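Local atomic coordinates of F-BAR domain only protein 1 (PDB entry 5JP2), a protein that probably acts in an early step of clathrin-mediated endocytosis and, through its mu homology domain, binds a peptide of Eps15. Residues Val181-Asp186 with Ala228-Leu233. Numbering follows the deposited sequence.
Sequences VLLPLD and ASWQCL
Leu183, at the end of strand 179-184, and the loop residue Leu185 face Ala228 and Trp230 of strand 223-231 with no hydrogen bond between them, the CA atoms of Leu183 and Ala228 9.1 Å apart and those of Leu185 and Trp230 9.3 Å, a spacing into which the broad, flat indole of Trp230 reaches. Leu185 lays CD1 over one face as a CH-pi contact, 3.5 Å from the centroid of the five-membered ring and 16° off its normal; its closest ring atom is CE2, at 3.4 Å. With CG anti to the backbone N (chi1 -178°), the leucine reaches across to the indole, and a branched aliphatic end suits a flat aromatic face. This is sheet-on-sheet packing in the mu homology domain: strand 179-184 belongs to the large mixed sheet, strand 223-231 to a four-stranded antiparallel one. Further along, Leu183 CD2 meets the benzo end obliquely, 4.0 Å from Trp230 CZ3, and lies 4.5 Å from Ala228 CB, a small methyl consistent with the leucine fitting beside the ring. An alanine in place of Trp230 would probably leave Leu185 CD1 without its aromatic face and open a gap between the sheets. Within its own sheet the indole also touches Val160 and Thr158 of neighbouring strand 157-166.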
ATOM      1  N   VAL B 181       8.546  -9.030 -12.707  1.00 29.30           N
ATOM      2  CA  VAL B 181       9.885  -8.468 -12.752  1.00 32.30           C
ATOM      3  C   VAL B 181      10.112  -7.962 -14.159  1.00 29.17           C
ATOM      4  O   VAL B 181       9.920  -8.702 -15.124  1.00 36.13           O
ATOM      5  CB  VAL B 181      10.968  -9.485 -12.362  1.00 25.27           C
ATOM      6  CG1 VAL B 181      12.365  -8.847 -12.460  1.00 21.88           C
ATOM      7  CG2 VAL B 181      10.714  -9.987 -10.979  1.00 24.51           C
ATOM      8  N   LEU B 182      10.529  -6.710 -14.267  1.00 28.43           N
ATOM      9  CA  LEU B 182      10.654  -6.019 -15.538  1.00 23.97           C
ATOM     10  C   LEU B 182      12.093  -5.581 -15.735  1.00 31.20           C
ATOM     11  O   LEU B 182      12.657  -4.884 -14.887  1.00 38.80           O
ATOM     12  CB  LEU B 182       9.722  -4.814 -15.587  1.00 37.43           C
ATOM     13  CG  LEU B 182       8.257  -5.145 -15.315  1.00 38.74           C
ATOM     14  CD1 LEU B 182       7.494  -3.924 -14.900  1.00 53.73           C
ATOM     15  CD2 LEU B 182       7.664  -5.722 -16.551  1.00 46.10           C
ATOM     16  N   LEU B 183      12.686  -6.006 -16.835  1.00 29.78           N
ATOM     17  CA  LEU B 183      14.014  -5.560 -17.244  1.00 30.42           C
ATOM     18  C   LEU B 183      13.882  -4.875 -18.597  1.00 39.91           C
ATOM     19  O   LEU B 183      13.574  -5.546 -19.595  1.00 42.82           O
ATOM     20  CB  LEU B 183      14.984  -6.734 -17.318  1.00 27.66           C
ATOM     21  CG  LEU B 183      16.357  -6.475 -17.918  1.00 32.29           C
ATOM     22  CD1 LEU B 183      17.142  -5.468 -17.102  1.00 36.46           C
ATOM     23  CD2 LEU B 183      17.093  -7.767 -17.997  1.00 44.83           C
ATOM     24  N   PRO B 184      14.082  -3.560 -18.700  1.00 47.67           N
ATOM     25  CA  PRO B 184      13.959  -2.926 -20.014  1.00 52.97           C
ATOM     26  C   PRO B 184      15.120  -3.323 -20.906  1.00 40.13           C
ATOM     27  O   PRO B 184      16.260  -3.419 -20.460  1.00 39.96           O
ATOM     28  CB  PRO B 184      13.969  -1.431 -19.684  1.00 48.61           C
ATOM     29  CG  PRO B 184      14.695  -1.341 -18.442  1.00 43.23           C
ATOM     30  CD  PRO B 184      14.439  -2.585 -17.662  1.00 47.97           C
ATOM     31  N   LEU B 185      14.802  -3.611 -22.165  1.00 52.40           N
ATOM     32  CA  LEU B 185      15.784  -4.025 -23.152  1.00 50.64           C
ATOM     33  C   LEU B 185      15.371  -3.502 -24.515  1.00 41.93           C
ATOM     34  O   LEU B 185      14.234  -3.715 -24.941  1.00 44.54           O
ATOM     35  CB  LEU B 185      15.892  -5.545 -23.179  1.00 54.67           C
ATOM     36  CG  LEU B 185      16.923  -6.117 -24.130  1.00 43.68           C
ATOM     37  CD1 LEU B 185      18.285  -5.628 -23.716  1.00 53.30           C
ATOM     38  CD2 LEU B 185      16.861  -7.607 -24.077  1.00 42.65           C
ATOM     39  N   ASP B 186      16.317  -2.920 -25.239  1.00 49.90           N
ATOM     40  CA  ASP B 186      15.985  -2.313 -26.515  1.00 57.40           C
ATOM     41  C   ASP B 186      15.721  -3.375 -27.581  1.00 46.68           C
ATOM     42  O   ASP B 186      16.102  -4.539 -27.445  1.00 46.40           O
ATOM     43  CB  ASP B 186      17.122  -1.386 -26.943  1.00 75.24           C
ATOM     44  CG  ASP B 186      16.763  -0.519 -28.125  1.00 60.46           C
ATOM     45  OD1 ASP B 186      15.608  -0.056 -28.198  1.00 64.66           O
ATOM     46  OD2 ASP B 186      17.641  -0.299 -28.981  1.00 78.86           O
ATOM     47  N   ALA B 228      19.158 -13.090 -17.371  1.00 36.24           N
ATOM     48  CA  ALA B 228      19.010 -12.958 -18.807  1.00 40.82           C
ATOM     49  C   ALA B 228      20.317 -12.459 -19.391  1.00 40.34           C
ATOM     50  O   ALA B 228      21.101 -11.803 -18.707  1.00 40.51           O
ATOM     51  CB  ALA B 228      17.877 -12.001 -19.167  1.00 43.43           C
ATOM     52  N   SER B 229      20.539 -12.775 -20.666  1.00 43.54           N
ATOM     53  CA  SER B 229      21.722 -12.347 -21.394  1.00 51.90           C
ATOM     54  C   SER B 229      21.341 -12.057 -22.833  1.00 48.64           C
ATOM     55  O   SER B 229      20.377 -12.615 -23.353  1.00 50.24           O
ATOM     56  CB  SER B 229      22.814 -13.402 -21.373  1.00 52.06           C
ATOM     57  OG  SER B 229      22.329 -14.582 -21.975  1.00 58.59           O
ATOM     58  N   TRP B 230      22.112 -11.187 -23.473  1.00 55.30           N
ATOM     59  CA  TRP B 230      21.861 -10.812 -24.857  1.00 56.19           C
ATOM     60  C   TRP B 230      23.144 -10.246 -25.450  1.00 57.55           C
ATOM     61  O   TRP B 230      24.162 -10.116 -24.767  1.00 57.35           O
ATOM     62  CB  TRP B 230      20.726  -9.795 -24.937  1.00 53.24           C
ATOM     63  CG  TRP B 230      21.022  -8.544 -24.175  1.00 49.66           C
ATOM     64  CD1 TRP B 230      21.598  -7.412 -24.653  1.00 55.59           C
ATOM     65  CD2 TRP B 230      20.759  -8.307 -22.795  1.00 48.49           C
ATOM     66  NE1 TRP B 230      21.715  -6.484 -23.657  1.00 57.62           N
ATOM     67  CE2 TRP B 230      21.199  -7.009 -22.505  1.00 57.08           C
ATOM     68  CE3 TRP B 230      20.180  -9.064 -21.777  1.00 46.00           C
ATOM     69  CZ2 TRP B 230      21.087  -6.454 -21.245  1.00 49.11           C
ATOM     70  CZ3 TRP B 230      20.069  -8.515 -20.533  1.00 41.08           C
ATOM     71  CH2 TRP B 230      20.520  -7.221 -20.274  1.00 56.24           C
ATOM     72  N   GLN B 231      23.086  -9.900 -26.735  1.00 64.68           N
ATOM     73  CA  GLN B 231      24.196  -9.268 -27.432  1.00 68.83           C
ATOM     74  C   GLN B 231      23.707  -7.937 -27.965  1.00 64.59           C
ATOM     75  O   GLN B 231      22.564  -7.828 -28.409  1.00 62.56           O
ATOM     76  CB  GLN B 231      24.726 -10.106 -28.595  1.00 90.97           C
ATOM     77  CG  GLN B 231      25.567 -11.291 -28.182  1.00115.79           C
ATOM     78  CD  GLN B 231      25.857 -12.211 -29.346  1.00119.51           C
ATOM     79  OE1 GLN B 231      25.601 -11.864 -30.498  1.00132.74           O
ATOM     80  NE2 GLN B 231      26.328 -13.415 -29.048  1.00111.29           N
ATOM     81  N   CYS B 232      24.567  -6.927 -27.908  1.00 75.35           N
ATOM     82  CA  CYS B 232      24.233  -5.593 -28.387  1.00 99.87           C
ATOM     83  C   CYS B 232      25.414  -5.057 -29.179  1.00119.53           C
ATOM     84  O   CYS B 232      26.521  -4.946 -28.644  1.00124.00           O
ATOM     85  CB  CYS B 232      23.890  -4.661 -27.224  1.00 95.18           C
ATOM     86  SG  CYS B 232      22.540  -3.522 -27.568  1.00 78.78           S
ATOM     87  N   LEU B 233      25.177  -4.721 -30.450  1.00127.88           N
ATOM     88  CA  LEU B 233      26.275  -4.309 -31.319  1.00131.86           C
ATOM     89  C   LEU B 233      26.966  -3.055 -30.800  1.00135.01           C
ATOM     90  O   LEU B 233      28.173  -2.895 -30.994  1.00142.96           O
ATOM     91  CB  LEU B 233      25.766  -4.087 -32.743  1.00127.69           C
TER